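Local coordinates for protein UDP-glucose 4-epimerase (Campylobacter jejuni subsp. jejuni serotype O:2, PDB 7K3P) that interconverts UDP-glucose with UDP-galactose, and UDP-GlcNAc with UDP-GalNAc, by NAD-dependent epimerisation at C4 of the sugar, at residues A[149-152]-A[153-156]. The protein carries 2 engineered substitutions. Sequence-based numbering, arbitrary orientation.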
ATOM      1  N   VAL A 149     -25.118   8.230  -0.876  1.00 28.24           N
ATOM      2  CA  VAL A 149     -24.620   8.729  -2.147  1.00 29.17           C
ATOM      3  C   VAL A 149     -23.184   9.165  -1.900  1.00 34.01           C
ATOM      4  O   VAL A 149     -22.958  10.243  -1.346  1.00 33.84           O
ATOM      5  CB  VAL A 149     -25.454   9.923  -2.653  1.00 33.81           C
ATOM      6  CG1 VAL A 149     -24.951  10.397  -4.025  1.00 29.31           C
ATOM      7  CG2 VAL A 149     -26.937   9.543  -2.742  1.00 30.56           C
ATOM      8  N   VAL A 150     -22.222   8.324  -2.303  1.00 29.08           N
ATOM      9  CA  VAL A 150     -20.817   8.495  -1.916  1.00 27.37           C
ATOM     10  C   VAL A 150     -20.058   9.471  -2.830  1.00 25.71           C
ATOM     11  O   VAL A 150     -20.029   9.310  -4.058  1.00 24.58           O
ATOM     12  CB  VAL A 150     -20.084   7.127  -1.890  1.00 26.82           C
ATOM     13  CG1 VAL A 150     -18.736   7.234  -1.212  1.00 25.72           C
ATOM     14  CG2 VAL A 150     -20.933   6.104  -1.143  1.00 31.12           C
ATOM     15  N   SER A 151     -19.444  10.485  -2.233  1.00 24.73           N
ATOM     16  CA  SER A 151     -18.671  11.453  -3.006  1.00 29.79           C
ATOM     17  C   SER A 151     -17.180  11.122  -2.879  1.00 27.41           C
ATOM     18  O   SER A 151     -16.778  10.386  -1.972  1.00 26.23           O
ATOM     19  CB  SER A 151     -18.955  12.879  -2.532  1.00 28.60           C
ATOM     20  OG  SER A 151     -17.989  13.315  -1.594  1.00 37.12           O
ATOM     21  N   GLU A 152     -16.370  11.660  -3.786  1.00 28.91           N
ATOM     22  CA  GLU A 152     -14.936  11.351  -3.812  1.00 27.89           C
ATOM     23  C   GLU A 152     -14.258  11.683  -2.487  1.00 29.74           C
ATOM     24  O   GLU A 152     -13.230  11.094  -2.138  1.00 31.50           O
ATOM     25  CB  GLU A 152     -14.236  12.090  -4.959  1.00 25.14           C
ATOM     26  CG  GLU A 152     -14.623  11.627  -6.349  1.00 23.93           C
ATOM     27  CD  GLU A 152     -15.910  12.265  -6.838  1.00 26.33           C
ATOM     28  OE1 GLU A 152     -16.492  13.081  -6.089  1.00 29.66           O
ATOM     29  OE2 GLU A 152     -16.352  11.930  -7.956  1.00 25.67           O
ATOM     30  N   THR A 153     -14.849  12.606  -1.734  1.00 29.57           N
ATOM     31  CA  THR A 153     -14.280  13.020  -0.441  1.00 27.78           C
ATOM     32  C   THR A 153     -14.599  12.085   0.743  1.00 30.55           C
ATOM     33  O   THR A 153     -14.087  12.295   1.847  1.00 29.67           O
ATOM     34  CB  THR A 153     -14.742  14.436  -0.087  1.00 29.65           C
ATOM     35  OG1 THR A 153     -16.171  14.477  -0.154  1.00 30.41           O
ATOM     36  CG2 THR A 153     -14.190  15.424  -1.103  1.00 31.61           C
ATOM     37  N   SER A 154     -15.439  11.072   0.527  1.00 27.98           N
ATOM     38  CA  SER A 154     -15.782  10.131   1.598  1.00 27.80           C
ATOM     39  C   SER A 154     -14.529   9.414   2.041  1.00 32.16           C
ATOM     40  O   SER A 154     -13.590   9.266   1.260  1.00 34.02           O
ATOM     41  CB  SER A 154     -16.802   9.091   1.132  1.00 26.91           C
ATOM     42  OG  SER A 154     -17.889   9.698   0.468  1.00 33.90           O
ATOM     43  N   PRO A 155     -14.507   8.952   3.297  1.00 31.66           N
ATOM     44  CA  PRO A 155     -13.309   8.267   3.794  1.00 27.83           C
ATOM     45  C   PRO A 155     -12.975   7.017   2.983  1.00 29.00           C
ATOM     46  O   PRO A 155     -13.854   6.241   2.563  1.00 25.44           O
ATOM     47  CB  PRO A 155     -13.686   7.886   5.232  1.00 30.67           C
ATOM     48  CG  PRO A 155     -15.176   7.938   5.274  1.00 37.53           C
ATOM     49  CD  PRO A 155     -15.579   9.014   4.305  1.00 33.75           C
ATOM     50  N   LEU A 156     -11.682   6.832   2.769  1.00 26.46           N
ATOM     51  CA  LEU A 156     -11.174   5.678   2.055  1.00 28.95           C
ATOM     52  C   LEU A 156     -10.865   4.597   3.098  1.00 29.00           C
ATOM     53  O   LEU A 156      -9.805   4.598   3.720  1.00 30.70           O
ATOM     54  CB  LEU A 156      -9.931   6.091   1.240  1.00 26.55           C
ATOM     55  CG  LEU A 156     -10.218   7.296   0.324  1.00 26.85           C
ATOM     56  CD1 LEU A 156      -8.983   7.785  -0.467  1.00 24.80           C
ATOM     57  CD2 LEU A 156     -11.355   6.967  -0.637  1.00 25.09           C
TER
HETATM   58  O   HOH W   1     -11.737  10.733   0.193  1.00 32.77           O
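The chain reverses in a type I beta turn from S151 to S154, closed by a nearly straight bond from S154 N to S151 O (2.9 Å, 168° at the hydrogen). The S154 hydroxyl donates to the same carbonyl, with OG 2.8 Å from S151 O. The two donors approach differently: OG is tilted only slightly from the carbonyl plane, while the amide sits well above it. S154 OG lies anti to its own carbonyl carbon (chi1 -48°), which turns it back toward the strand end. There it also lies against V150 CG1, 3.1 Å away. S151 OG reaches T153 alongside the turn. It accepts a more bent bond from T153 N (3.2 Å) and a short one from T153 OG1 (2.6 Å). The E152 chain bends at chi2 (83°), bringing the carboxylate back over its own backbone; OE2 accepts from N271 N. A water bridges E152 O and S154 O, donating to both, and R189 NH1 also hydrogen-bonds E152 O. The turn follows directly on strand 149-150, which pairs in parallel with strand 309-312. The S151 hydroxyl bond to T153 N makes an ST turn nested in the type I beta turn, within the loop that links strand 149-150 to helix 161-179.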